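Local coordinates for uncharacterized protein (Corynebacterium glutamicum, PDB 2NSF) that probably isomerises maleylpyruvate with mycothiol as cofactor, using a zinc ion bound by two histidines and a glutamate, at residues 70-75 with 162-167; 75-80 with 126-131; 42-47 with 119-124; 65-70 with 115-120. All blocks are in the same frame, centred on the assembly; numbering follows the deposited sequence.

Interaction 1: 70-75 with 162-167; sequences IAHVAY and SREVWI. With ZN (zinc ion), chain E; SO4 (sulfate ion), chain B.
Glu-164 and His-72 meet across this pair of helices through one zinc ion, a clear case of a metal standing in for direct contacts between helices. Traced outward from CB, the glutamate side chain bends at its second torsion (chi2 -64°), which swings the carboxylate round toward the metal. Its CG packs against the amide oxygen of Asn-76. Glu-164 OE1 binds zinc at 2.1 Å, whereas OE2 of the same carboxylate stands 3.2 Å from the metal, which makes the coordination monodentate. OE2 is not idle: one zinc-bound water donates to it at 2.6 Å, and a second does so over a longer 3.3 Å. On the other helix, His-72 NE2 reaches zinc at 2.2 Å. Imidazole and carboxylate planes are nearly perpendicular, 81° apart, and the 3.3 Å between His-72 NE2 and Glu-164 OE1 reflects shared coordination, not a hydrogen bond. His-168 is the third protein ligand. One residue before the glutamate, Arg-163 places its guanidinium edge on a sulfate, with NH1 donating to O4 at 2.9 Å, and pairs with Glu-192. Helix 99-109 touches the His-72 ring through Arg-102 and Ile-106, while helix 29-49 packs against Val-73 and Val-165 through Tyr-43 and Thr-40.

Interaction 2: 75-80 with 126-131; sequences YNAIAL and ARLDVA. With SO4 (sulfate ion), chain C.
Asn-76 ND2, one residue before the Ala-77 that meets Leu-128, donates to sulfate O4 at 2.9 Å in a nearly straight bond (166° at the hydrogen). The anion, probably from the crystallisation liquor, is also held by Tyr-96 and Arg-102. At the other end of the same amide, OD1 accepts from Arg-161, so both polar atoms of this buried group are engaged and its rotation is fixed. The contact between the helices is wholly apolar and illustrates how one forked side chain can serve two neighbours. A chi1 of 172° extends the Leu-128 chain away from its own backbone nitrogen, which sends the fork across to helix 66-89: CD2 lies 4.1 Å from Ala-77 CB, and CD1 the same distance from Leu-80 CB. Ala-77 and Leu-80 stand three residues apart, nearly one helical turn, and the leucine fork spans that step. The small alanine lets the backbones come close, with 6.1 Å between Ala-77 CA and Leu-128 CA. Arg-161 of helix 156-171 touches all three side chains. A leucine packed across one turn of a neighbouring long helix is the usual chemistry of a helical bundle, consistent with the DinB-like four-helix fold of this family's N-terminal domain.

Interaction 3: 42-47 with 119-124; sequences HYSRQL and NLHEHS
The helix carrying Tyr-43, Ser-44 and Leu-47 runs almost antiparallel to the one bearing His-121, at 167°, with the segment axes a wide 12.0 Å apart. A gap of that size calls for a long side chain, and His-121 supplies it. With CG anti to its backbone N (chi1 167°), its imidazole is carried straight across to the other helix, where three residues meet it. Ser-44 OG lies in the ring plane at the edge and forms a hydrogen bond of 2.9 Å with His-121 NE2; the same hydroxyl is also bonded to the carbonyl of Thr-40, one turn earlier, which helps fix its rotation. Tyr-43 places CE2 over one face of the imidazole, 3.3 Å from His-121 CE1, while that carbon sits at the edge of the phenol ring. The planes lie 57° apart, an oblique pairing. Leu-47, reaching out from its helix to meet the histidine, sets CD2 obliquely 3.6 Å from His-121 CD2, on the same side of the imidazole as Tyr-43. The buried imidazole is thus gripped by polar and apolar neighbours together. Helix 66-89 lies alongside, with Ala-74 against Leu-120 and Ser-124; from helix 156-171, the zinc ligand His-168 touches Tyr-43.

Interaction 4: 65-70 with 115-120; sequences TRSHLI and DALRNL
Ser-67 and Ile-70, the two residues that touch Leu-117 of the facing helix, follow closely on the start of helix 66-89. Thr-65 occupies the N-cap position, and its OG1 is hydrogen-bonded to His-68 ND1 at 2.8 Å, tying the cap to the first turn. Arg-66 anchors the opening turn to the preceding loop and to the loop just after helix 156-171, through a salt bridge with Glu-57 and a hydrogen bond to the carbonyl of Leu-172. Ser-67 then makes the first contact across the gap: its OG lies 3.8 Å from Leu-117 CD1 and its CB 3.9 Å from the same methyl, while the hydroxyl finds a weak hydrogen bond at the carbonyl of Phe-55. This is the end of a helical bundle, where the beginnings of helices 66-89 and 114-133 are packed together and a loop through Phe-55 closes over them. At Ile-70 the two branches divide their work. CG1 takes the position anti to the carbonyl carbon (chi1 -66°) and carries CD1 toward Leu-47, leaving Ile-70 CG2 to rest 4.1 Å from Leu-117 CB.

Overall arrangement
Helix 66-89 serves three of the four contacts, and helix 114-133 likewise three; interactions 2 and 4 join these same two helices, their centres about 15 Å apart. Interaction 3 spans from helix 29-49 to helix 114-133 between them, and interaction 1 turns to helix 156-171. Chemistry follows place. Interaction 1, nearest the centre of the chain, is partly buried and built on metal coordination with water; interactions 2 and 4 are buried and essentially aliphatic; interaction 3, also buried, adds a polar bond and an aromatic pair. Side chains of interactions 3 and 1 also touch one another directly, joining bundle interior to zinc site.

Interaction 1: 70-75 with 162-167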
loop_
_atom_site.group_PDB
_atom_site.type_symbol
_atom_site.label_atom_id
_atom_site.label_comp_id
_atom_site.label_asym_id
_atom_site.label_seq_id
_atom_site.Cartn_x
_atom_site.Cartn_y
_atom_site.Cartn_z
ATOM N N ILE A 70 7.027 -2.731 10.889
ATOM C CA ILE A 70 8.269 -3.112 10.232
ATOM C C ILE A 70 8.248 -4.591 9.857
ATOM O O ILE A 70 8.691 -4.969 8.770
ATOM C CB ILE A 70 9.475 -2.786 11.152
ATOM C CG1 ILE A 70 9.573 -1.263 11.315
ATOM C CG2 ILE A 70 10.767 -3.342 10.568
ATOM C CD1 ILE A 70 10.414 -0.810 12.505
ATOM N N ALA A 71 7.726 -5.421 10.757
ATOM C CA ALA A 71 7.634 -6.853 10.499
ATOM C C ALA A 71 6.692 -7.086 9.327
ATOM O O ALA A 71 7.003 -7.832 8.408
ATOM C CB ALA A 71 7.121 -7.581 11.738
ATOM N N HIS A 72 5.542 -6.429 9.366
ATOM C CA HIS A 72 4.555 -6.556 8.298
ATOM C C HIS A 72 5.111 -6.254 6.917
ATOM O O HIS A 72 4.859 -6.991 5.963
ATOM C CB HIS A 72 3.354 -5.629 8.545
ATOM C CG HIS A 72 2.451 -5.463 7.372
ATOM N ND1 HIS A 72 2.090 -6.505 6.574
ATOM C CD2 HIS A 72 1.823 -4.366 6.900
ATOM C CE1 HIS A 72 1.271 -6.076 5.626
ATOM N NE2 HIS A 72 1.091 -4.780 5.799
ATOM N N VAL A 73 5.863 -5.163 6.796
ATOM C CA VAL A 73 6.431 -4.800 5.506
ATOM C C VAL A 73 7.334 -5.914 4.983
ATOM O O VAL A 73 7.324 -6.223 3.789
ATOM C CB VAL A 73 7.201 -3.446 5.596
ATOM C CG1 VAL A 73 7.934 -3.146 4.278
ATOM C CG2 VAL A 73 6.211 -2.328 5.892
ATOM N N ALA A 74 8.091 -6.549 5.879
ATOM C CA ALA A 74 8.975 -7.635 5.470
ATOM C C ALA A 74 8.163 -8.862 5.060
ATOM O O ALA A 74 8.446 -9.484 4.039
ATOM C CB ALA A 74 9.938 -7.998 6.607
ATOM N N TYR A 75 7.155 -9.211 5.855
ATOM C CA TYR A 75 6.344 -10.380 5.526
ATOM C C TYR A 75 5.568 -10.165 4.227
ATOM O O TYR A 75 5.243 -11.122 3.521
ATOM C CB TYR A 75 5.409 -10.729 6.692
ATOM C CG TYR A 75 6.171 -11.183 7.923
ATOM C CD1 TYR A 75 7.151 -12.171 7.827
ATOM C CD2 TYR A 75 5.933 -10.609 9.173
ATOM C CE1 TYR A 75 7.884 -12.580 8.942
ATOM C CE2 TYR A 75 6.666 -11.013 10.304
ATOM C CZ TYR A 75 7.638 -11.997 10.172
ATOM O OH TYR A 75 8.370 -12.402 11.266
ATOM N N SER A 162 4.355 -1.314 -4.194
ATOM C CA SER A 162 4.406 0.146 -4.182
ATOM C C SER A 162 3.416 0.727 -3.169
ATOM O O SER A 162 3.750 1.664 -2.442
ATOM C CB SER A 162 4.114 0.710 -5.580
ATOM O OG SER A 162 5.165 0.404 -6.487
ATOM N N ARG A 163 2.195 0.189 -3.120
ATOM C CA ARG A 163 1.208 0.686 -2.160
ATOM C C ARG A 163 1.765 0.570 -0.746
ATOM O O ARG A 163 1.632 1.477 0.073
ATOM C CB ARG A 163 -0.094 -0.126 -2.209
ATOM C CG ARG A 163 -0.883 -0.035 -3.486
ATOM C CD ARG A 163 -2.216 -0.767 -3.332
ATOM N NE ARG A 163 -2.035 -2.119 -2.799
ATOM C CZ ARG A 163 -2.837 -3.142 -3.075
ATOM N NH1 ARG A 163 -3.882 -2.966 -3.877
ATOM N NH2 ARG A 163 -2.582 -4.344 -2.572
ATOM N N GLU A 164 2.378 -0.575 -0.469
ATOM C CA GLU A 164 2.934 -0.833 0.849
ATOM C C GLU A 164 4.065 0.101 1.247
ATOM O O GLU A 164 3.996 0.752 2.289
ATOM C CB GLU A 164 3.451 -2.272 0.934
ATOM C CG GLU A 164 2.396 -3.349 0.751
ATOM C CD GLU A 164 1.341 -3.340 1.837
ATOM O OE1 GLU A 164 1.684 -3.131 3.022
ATOM O OE2 GLU A 164 0.159 -3.566 1.510
ATOM N N VAL A 165 5.112 0.162 0.432
ATOM C CA VAL A 165 6.256 0.990 0.783
ATOM C C VAL A 165 6.010 2.493 0.794
ATOM O O VAL A 165 6.507 3.188 1.677
ATOM C CB VAL A 165 7.487 0.670 -0.113
ATOM C CG1 VAL A 165 8.001 -0.733 0.203
ATOM C CG2 VAL A 165 7.124 0.780 -1.583
ATOM N N TRP A 166 5.244 3.005 -0.164
ATOM C CA TRP A 166 4.992 4.441 -0.187
ATOM C C TRP A 166 4.077 4.895 0.936
ATOM O O TRP A 166 4.256 5.985 1.484
ATOM C CB TRP A 166 4.412 4.874 -1.538
ATOM C CG TRP A 166 5.433 4.936 -2.634
ATOM C CD1 TRP A 166 5.588 4.056 -3.664
ATOM C CD2 TRP A 166 6.446 5.939 -2.806
ATOM N NE1 TRP A 166 6.632 4.449 -4.471
ATOM C CE2 TRP A 166 7.176 5.600 -3.965
ATOM C CE3 TRP A 166 6.807 7.089 -2.088
ATOM C CZ2 TRP A 166 8.251 6.373 -4.430
ATOM C CZ3 TRP A 166 7.882 7.862 -2.550
ATOM C CH2 TRP A 166 8.589 7.496 -3.710
ATOM N N ILE A 167 3.097 4.070 1.293
ATOM C CA ILE A 167 2.191 4.442 2.361
ATOM C C ILE A 167 2.749 4.109 3.740
ATOM O O ILE A 167 2.669 4.930 4.651
ATOM C CB ILE A 167 0.812 3.775 2.211
ATOM C CG1 ILE A 167 0.164 4.221 0.892
ATOM C CG2 ILE A 167 -0.070 4.156 3.395
ATOM C CD1 ILE A 167 -1.152 3.526 0.578
HETATM ZN ZN ZN E . 0.315 -3.056 4.650
HETATM S S SO4 B . -5.579 -6.399 -3.309
HETATM O O1 SO4 B . -6.309 -7.539 -3.895
HETATM O O2 SO4 B . -4.346 -6.874 -2.669
HETATM O O3 SO4 B . -6.432 -5.755 -2.303
HETATM O O4 SO4 B . -5.230 -5.438 -4.368
HETATM O O HOH W 1 -1.108 -4.385 3.651
HETATM O O HOH W 2 -1.179 -1.437 3.619
#

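Interaction 2: 75-80 with 126-131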
loop_
_atom_site.group_PDB
_atom_site.type_symbol
_atom_site.label_atom_id
_atom_site.label_comp_id
_atom_site.label_asym_id
_atom_site.label_seq_id
_atom_site.Cartn_x
_atom_site.Cartn_y
_atom_site.Cartn_z
ATOM N N TYR A 75 7.155 -9.211 5.855
ATOM C CA TYR A 75 6.344 -10.380 5.526
ATOM C C TYR A 75 5.568 -10.165 4.227
ATOM O O TYR A 75 5.243 -11.122 3.521
ATOM C CB TYR A 75 5.409 -10.729 6.692
ATOM C CG TYR A 75 6.171 -11.183 7.923
ATOM C CD1 TYR A 75 7.151 -12.171 7.827
ATOM C CD2 TYR A 75 5.933 -10.609 9.173
ATOM C CE1 TYR A 75 7.884 -12.580 8.942
ATOM C CE2 TYR A 75 6.666 -11.013 10.304
ATOM C CZ TYR A 75 7.638 -11.997 10.172
ATOM O OH TYR A 75 8.370 -12.402 11.266
ATOM N N ASN A 76 5.276 -8.909 3.906
ATOM C CA ASN A 76 4.581 -8.616 2.662
ATOM C C ASN A 76 5.542 -8.877 1.504
ATOM O O ASN A 76 5.151 -9.440 0.488
ATOM C CB ASN A 76 4.082 -7.160 2.649
ATOM C CG ASN A 76 3.629 -6.707 1.274
ATOM O OD1 ASN A 76 4.420 -6.170 0.501
ATOM N ND2 ASN A 76 2.356 -6.937 0.956
ATOM N N ALA A 77 6.807 -8.485 1.653
ATOM C CA ALA A 77 7.787 -8.723 0.596
ATOM C C ALA A 77 7.877 -10.225 0.341
ATOM O O ALA A 77 7.917 -10.673 -0.802
ATOM C CB ALA A 77 9.156 -8.174 0.997
ATOM N N ILE A 78 7.913 -10.995 1.422
ATOM C CA ILE A 78 7.986 -12.448 1.322
ATOM C C ILE A 78 6.738 -13.002 0.627
ATOM O O ILE A 78 6.831 -13.896 -0.214
ATOM C CB ILE A 78 8.133 -13.077 2.726
ATOM C CG1 ILE A 78 9.523 -12.757 3.284
ATOM C CG2 ILE A 78 7.898 -14.587 2.661
ATOM C CD1 ILE A 78 9.701 -13.097 4.761
ATOM N N ALA A 79 5.574 -12.456 0.969
ATOM C CA ALA A 79 4.324 -12.908 0.369
ATOM C C ALA A 79 4.311 -12.645 -1.134
ATOM O O ALA A 79 3.794 -13.454 -1.911
ATOM C CB ALA A 79 3.140 -12.220 1.041
ATOM N N LEU A 80 4.887 -11.521 -1.550
ATOM C CA LEU A 80 4.934 -11.183 -2.965
ATOM C C LEU A 80 5.928 -12.082 -3.692
ATOM O O LEU A 80 5.778 -12.353 -4.883
ATOM C CB LEU A 80 5.292 -9.701 -3.147
ATOM C CG LEU A 80 4.214 -8.739 -2.630
ATOM C CD1 LEU A 80 4.654 -7.305 -2.878
ATOM C CD2 LEU A 80 2.882 -9.009 -3.334
ATOM N N ALA A 126 15.757 -7.373 -0.603
ATOM C CA ALA A 126 16.726 -7.873 -1.572
ATOM C C ALA A 126 16.227 -9.107 -2.316
ATOM O O ALA A 126 16.425 -9.228 -3.522
ATOM C CB ALA A 126 18.050 -8.179 -0.872
ATOM N N ARG A 127 15.569 -10.014 -1.603
ATOM C CA ARG A 127 15.064 -11.234 -2.218
ATOM C C ARG A 127 13.908 -10.992 -3.182
ATOM O O ARG A 127 13.800 -11.672 -4.205
ATOM C CB ARG A 127 14.658 -12.233 -1.133
ATOM C CG ARG A 127 15.843 -12.721 -0.306
ATOM C CD ARG A 127 16.718 -13.676 -1.113
ATOM N NE ARG A 127 16.046 -14.957 -1.317
ATOM C CZ ARG A 127 16.474 -15.912 -2.137
ATOM N NH1 ARG A 127 17.584 -15.735 -2.845
ATOM N NH2 ARG A 127 15.792 -17.047 -2.246
ATOM N N LEU A 128 13.050 -10.025 -2.868
ATOM C CA LEU A 128 11.931 -9.707 -3.751
ATOM C C LEU A 128 12.474 -9.070 -5.030
ATOM O O LEU A 128 11.996 -9.349 -6.129
ATOM C CB LEU A 128 10.944 -8.757 -3.058
ATOM C CG LEU A 128 9.813 -8.166 -3.913
ATOM C CD1 LEU A 128 9.043 -9.275 -4.629
ATOM C CD2 LEU A 128 8.881 -7.344 -3.021
ATOM N N ASP A 129 13.487 -8.224 -4.891
ATOM C CA ASP A 129 14.057 -7.579 -6.064
ATOM C C ASP A 129 14.672 -8.625 -6.996
ATOM O O ASP A 129 14.507 -8.554 -8.216
ATOM C CB ASP A 129 15.114 -6.552 -5.663
ATOM C CG ASP A 129 15.392 -5.556 -6.771
ATOM O OD1 ASP A 129 14.479 -4.770 -7.104
ATOM O OD2 ASP A 129 16.513 -5.564 -7.318
ATOM N N VAL A 130 15.375 -9.602 -6.423
ATOM C CA VAL A 130 15.981 -10.658 -7.224
ATOM C C VAL A 130 14.874 -11.413 -7.946
ATOM O O VAL A 130 14.993 -11.716 -9.131
ATOM C CB VAL A 130 16.780 -11.662 -6.352
ATOM C CG1 VAL A 130 17.181 -12.884 -7.182
ATOM C CG2 VAL A 130 18.024 -10.989 -5.797
ATOM N N ALA A 131 13.793 -11.709 -7.225
ATOM C CA ALA A 131 12.665 -12.430 -7.809
ATOM C C ALA A 131 12.162 -11.689 -9.040
ATOM O O ALA A 131 11.901 -12.297 -10.078
ATOM C CB ALA A 131 11.542 -12.579 -6.786
HETATM S S SO4 C . -1.116 -7.908 2.826
HETATM O O1 SO4 C . -1.190 -6.985 3.972
HETATM O O2 SO4 C . -1.867 -9.134 3.159
HETATM O O3 SO4 C . -1.724 -7.279 1.633
HETATM O O4 SO4 C . 0.289 -8.232 2.537
#

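Interaction 3: 42-47 with 119-124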
loop_
_atom_site.group_PDB
_atom_site.type_symbol
_atom_site.label_atom_id
_atom_site.label_comp_id
_atom_site.label_asym_id
_atom_site.label_seq_id
_atom_site.Cartn_x
_atom_site.Cartn_y
_atom_site.Cartn_z
ATOM N N HIS A 42 12.693 4.923 -0.194
ATOM C CA HIS A 42 12.046 5.991 0.565
ATOM C C HIS A 42 11.642 5.446 1.933
ATOM O O HIS A 42 11.889 6.071 2.969
ATOM C CB HIS A 42 10.817 6.483 -0.213
ATOM C CG HIS A 42 9.978 7.480 0.523
ATOM N ND1 HIS A 42 10.447 8.720 0.904
ATOM C CD2 HIS A 42 8.681 7.435 0.912
ATOM C CE1 HIS A 42 9.476 9.395 1.493
ATOM N NE2 HIS A 42 8.392 8.637 1.509
ATOM N N TYR A 43 11.020 4.271 1.936
ATOM C CA TYR A 43 10.615 3.627 3.177
ATOM C C TYR A 43 11.857 3.335 4.038
ATOM O O TYR A 43 11.869 3.610 5.238
ATOM C CB TYR A 43 9.880 2.313 2.869
ATOM C CG TYR A 43 9.587 1.472 4.093
ATOM C CD1 TYR A 43 8.446 1.692 4.864
ATOM C CD2 TYR A 43 10.474 0.477 4.500
ATOM C CE1 TYR A 43 8.194 0.935 6.013
ATOM C CE2 TYR A 43 10.235 -0.281 5.645
ATOM C CZ TYR A 43 9.096 -0.047 6.392
ATOM O OH TYR A 43 8.850 -0.791 7.521
ATOM N N SER A 44 12.895 2.786 3.417
ATOM C CA SER A 44 14.117 2.447 4.146
ATOM C C SER A 44 14.777 3.669 4.779
ATOM O O SER A 44 15.359 3.571 5.860
ATOM C CB SER A 44 15.099 1.716 3.226
ATOM O OG SER A 44 14.578 0.451 2.848
ATOM N N ARG A 45 14.696 4.820 4.118
ATOM C CA ARG A 45 15.270 6.034 4.693
ATOM C C ARG A 45 14.521 6.391 5.977
ATOM O O ARG A 45 15.121 6.853 6.949
ATOM C CB ARG A 45 15.195 7.210 3.706
ATOM C CG ARG A 45 16.302 7.209 2.661
ATOM C CD ARG A 45 16.355 8.526 1.902
ATOM N NE ARG A 45 15.200 8.718 1.035
ATOM C CZ ARG A 45 15.094 8.217 -0.191
ATOM N NH1 ARG A 45 16.080 7.492 -0.701
ATOM N NH2 ARG A 45 14.005 8.451 -0.908
ATOM N N GLN A 46 13.210 6.175 5.986
ATOM C CA GLN A 46 12.410 6.477 7.168
ATOM C C GLN A 46 12.730 5.507 8.300
ATOM O O GLN A 46 12.777 5.897 9.464
ATOM C CB GLN A 46 10.916 6.418 6.837
ATOM C CG GLN A 46 10.511 7.357 5.712
ATOM C CD GLN A 46 10.988 8.778 5.943
ATOM O OE1 GLN A 46 11.693 9.352 5.112
ATOM N NE2 GLN A 46 10.605 9.354 7.071
ATOM N N LEU A 47 12.942 4.240 7.954
ATOM C CA LEU A 47 13.264 3.230 8.959
ATOM C C LEU A 47 14.617 3.567 9.579
ATOM O O LEU A 47 14.823 3.403 10.784
ATOM C CB LEU A 47 13.321 1.841 8.314
ATOM C CG LEU A 47 13.678 0.670 9.240
ATOM C CD1 LEU A 47 12.723 0.622 10.431
ATOM C CD2 LEU A 47 13.621 -0.627 8.450
ATOM N N ASN A 119 17.430 -6.347 9.757
ATOM C CA ASN A 119 18.043 -7.329 8.875
ATOM C C ASN A 119 16.987 -8.060 8.050
ATOM O O ASN A 119 17.203 -8.336 6.870
ATOM C CB ASN A 119 18.890 -8.325 9.679
ATOM C CG ASN A 119 20.129 -7.679 10.281
ATOM O OD1 ASN A 119 20.765 -6.831 9.649
ATOM N ND2 ASN A 119 20.484 -8.083 11.497
ATOM N N LEU A 120 15.853 -8.361 8.674
ATOM C CA LEU A 120 14.753 -9.043 7.994
ATOM C C LEU A 120 14.218 -8.142 6.878
ATOM O O LEU A 120 13.963 -8.594 5.759
ATOM C CB LEU A 120 13.637 -9.354 8.997
ATOM C CG LEU A 120 12.288 -9.835 8.451
ATOM C CD1 LEU A 120 12.486 -11.041 7.549
ATOM C CD2 LEU A 120 11.356 -10.172 9.610
ATOM N N HIS A 121 14.050 -6.861 7.187
ATOM C CA HIS A 121 13.571 -5.913 6.186
ATOM C C HIS A 121 14.539 -5.879 5.009
ATOM O O HIS A 121 14.150 -6.033 3.855
ATOM C CB HIS A 121 13.458 -4.508 6.778
ATOM C CG HIS A 121 13.277 -3.441 5.743
ATOM N ND1 HIS A 121 12.171 -3.383 4.923
ATOM C CD2 HIS A 121 14.090 -2.429 5.351
ATOM C CE1 HIS A 121 12.309 -2.386 4.068
ATOM N NE2 HIS A 121 13.465 -1.791 4.305
ATOM N N GLU A 122 15.812 -5.677 5.314
ATOM C CA GLU A 122 16.829 -5.600 4.284
ATOM C C GLU A 122 16.889 -6.844 3.399
ATOM O O GLU A 122 16.939 -6.742 2.171
ATOM C CB GLU A 122 18.187 -5.354 4.939
ATOM C CG GLU A 122 19.303 -5.072 3.971
ATOM C CD GLU A 122 20.594 -4.756 4.690
ATOM O OE1 GLU A 122 20.644 -3.725 5.394
ATOM O OE2 GLU A 122 21.551 -5.544 4.560
ATOM N N HIS A 123 16.871 -8.019 4.020
ATOM C CA HIS A 123 16.947 -9.263 3.264
ATOM C C HIS A 123 15.690 -9.558 2.447
ATOM O O HIS A 123 15.784 -9.994 1.298
ATOM C CB HIS A 123 17.246 -10.438 4.197
ATOM C CG HIS A 123 17.639 -11.687 3.477
ATOM N ND1 HIS A 123 18.758 -11.762 2.673
ATOM C CD2 HIS A 123 17.055 -12.907 3.415
ATOM C CE1 HIS A 123 18.845 -12.968 2.149
ATOM N NE2 HIS A 123 17.822 -13.685 2.583
ATOM N N SER A 124 14.519 -9.322 3.029
ATOM C CA SER A 124 13.268 -9.572 2.317
ATOM C C SER A 124 13.172 -8.642 1.103
ATOM O O SER A 124 12.673 -9.036 0.048
ATOM C CB SER A 124 12.072 -9.369 3.251
ATOM O OG SER A 124 12.023 -8.047 3.749
#

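Interaction 4: 65-70 with 115-120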
loop_
_atom_site.group_PDB
_atom_site.type_symbol
_atom_site.label_atom_id
_atom_site.label_comp_id
_atom_site.label_asym_id
_atom_site.label_seq_id
_atom_site.Cartn_x
_atom_site.Cartn_y
_atom_site.Cartn_z
ATOM N N THR A 65 2.730 -1.321 17.010
ATOM C CA THR A 65 3.912 -0.590 17.424
ATOM C C THR A 65 4.713 -0.523 16.134
ATOM O O THR A 65 4.329 -1.138 15.138
ATOM C CB THR A 65 4.708 -1.360 18.495
ATOM O OG1 THR A 65 5.147 -2.616 17.958
ATOM C CG2 THR A 65 3.836 -1.615 19.716
ATOM N N ARG A 66 5.812 0.218 16.125
ATOM C CA ARG A 66 6.607 0.284 14.911
ATOM C C ARG A 66 7.101 -1.112 14.539
ATOM O O ARG A 66 7.168 -1.459 13.362
ATOM C CB ARG A 66 7.791 1.232 15.093
ATOM C CG ARG A 66 7.417 2.708 15.147
ATOM C CD ARG A 66 8.679 3.544 14.984
ATOM N NE ARG A 66 8.419 4.972 14.840
ATOM C CZ ARG A 66 8.084 5.781 15.840
ATOM N NH1 ARG A 66 7.960 5.308 17.073
ATOM N NH2 ARG A 66 7.889 7.071 15.604
ATOM N N SER A 67 7.430 -1.918 15.546
ATOM C CA SER A 67 7.908 -3.277 15.306
ATOM C C SER A 67 6.896 -4.091 14.502
ATOM O O SER A 67 7.280 -4.843 13.610
ATOM C CB SER A 67 8.200 -3.988 16.630
ATOM O OG SER A 67 9.361 -3.450 17.247
ATOM N N HIS A 68 5.614 -3.952 14.827
ATOM C CA HIS A 68 4.570 -4.678 14.106
ATOM C C HIS A 68 4.570 -4.248 12.640
ATOM O O HIS A 68 4.508 -5.079 11.734
ATOM C CB HIS A 68 3.181 -4.395 14.693
ATOM C CG HIS A 68 2.916 -5.064 16.008
ATOM N ND1 HIS A 68 3.288 -4.512 17.213
ATOM C CD2 HIS A 68 2.282 -6.223 16.305
ATOM C CE1 HIS A 68 2.891 -5.301 18.198
ATOM N NE2 HIS A 68 2.277 -6.345 17.673
ATOM N N LEU A 69 4.634 -2.940 12.416
ATOM C CA LEU A 69 4.633 -2.394 11.061
ATOM C C LEU A 69 5.858 -2.828 10.268
ATOM O O LEU A 69 5.756 -3.242 9.112
ATOM C CB LEU A 69 4.564 -0.864 11.115
ATOM C CG LEU A 69 4.669 -0.131 9.775
ATOM C CD1 LEU A 69 3.490 -0.513 8.886
ATOM C CD2 LEU A 69 4.706 1.369 10.008
ATOM N N ILE A 70 7.027 -2.731 10.889
ATOM C CA ILE A 70 8.269 -3.112 10.232
ATOM C C ILE A 70 8.248 -4.591 9.857
ATOM O O ILE A 70 8.691 -4.969 8.770
ATOM C CB ILE A 70 9.475 -2.786 11.152
ATOM C CG1 ILE A 70 9.573 -1.263 11.315
ATOM C CG2 ILE A 70 10.767 -3.342 10.568
ATOM C CD1 ILE A 70 10.414 -0.810 12.505
ATOM N N ASP A 115 17.613 -4.770 15.660
ATOM C CA ASP A 115 18.557 -5.105 14.603
ATOM C C ASP A 115 18.126 -6.328 13.800
ATOM O O ASP A 115 18.419 -6.425 12.609
ATOM C CB ASP A 115 19.961 -5.310 15.174
ATOM C CG ASP A 115 20.644 -3.997 15.527
ATOM O OD1 ASP A 115 20.169 -2.931 15.069
ATOM O OD2 ASP A 115 21.661 -4.029 16.246
ATOM N N ALA A 116 17.432 -7.258 14.448
ATOM C CA ALA A 116 16.962 -8.457 13.760
ATOM C C ALA A 116 15.898 -8.049 12.745
ATOM O O ALA A 116 15.835 -8.593 11.642
ATOM C CB ALA A 116 16.382 -9.445 14.758
ATOM N N LEU A 117 15.064 -7.088 13.125
ATOM C CA LEU A 117 14.010 -6.610 12.237
ATOM C C LEU A 117 14.590 -5.811 11.077
ATOM O O LEU A 117 14.088 -5.881 9.958
ATOM C CB LEU A 117 12.994 -5.763 13.012
ATOM C CG LEU A 117 12.059 -6.523 13.960
ATOM C CD1 LEU A 117 11.112 -5.562 14.656
ATOM C CD2 LEU A 117 11.265 -7.554 13.162
ATOM N N ARG A 118 15.643 -5.041 11.334
ATOM C CA ARG A 118 16.259 -4.272 10.259
ATOM C C ARG A 118 16.870 -5.247 9.259
ATOM O O ARG A 118 16.832 -5.017 8.054
ATOM C CB ARG A 118 17.347 -3.330 10.799
ATOM C CG ARG A 118 16.837 -2.181 11.667
ATOM C CD ARG A 118 18.003 -1.322 12.155
ATOM N NE ARG A 118 17.594 -0.303 13.117
ATOM C CZ ARG A 118 17.024 0.856 12.799
ATOM N NH1 ARG A 118 16.789 1.164 11.529
ATOM N NH2 ARG A 118 16.687 1.707 13.758
ATOM N N ASN A 119 17.430 -6.347 9.757
ATOM C CA ASN A 119 18.043 -7.329 8.875
ATOM C C ASN A 119 16.987 -8.060 8.050
ATOM O O ASN A 119 17.203 -8.336 6.870
ATOM C CB ASN A 119 18.890 -8.325 9.679
ATOM C CG ASN A 119 20.129 -7.679 10.281
ATOM O OD1 ASN A 119 20.765 -6.831 9.649
ATOM N ND2 ASN A 119 20.484 -8.083 11.497
ATOM N N LEU A 120 15.853 -8.361 8.674
ATOM C CA LEU A 120 14.753 -9.043 7.994
ATOM C C LEU A 120 14.218 -8.142 6.878
ATOM O O LEU A 120 13.963 -8.594 5.759
ATOM C CB LEU A 120 13.637 -9.354 8.997
ATOM C CG LEU A 120 12.288 -9.835 8.451
ATOM C CD1 LEU A 120 12.486 -11.041 7.549
ATOM C CD2 LEU A 120 11.356 -10.172 9.610
#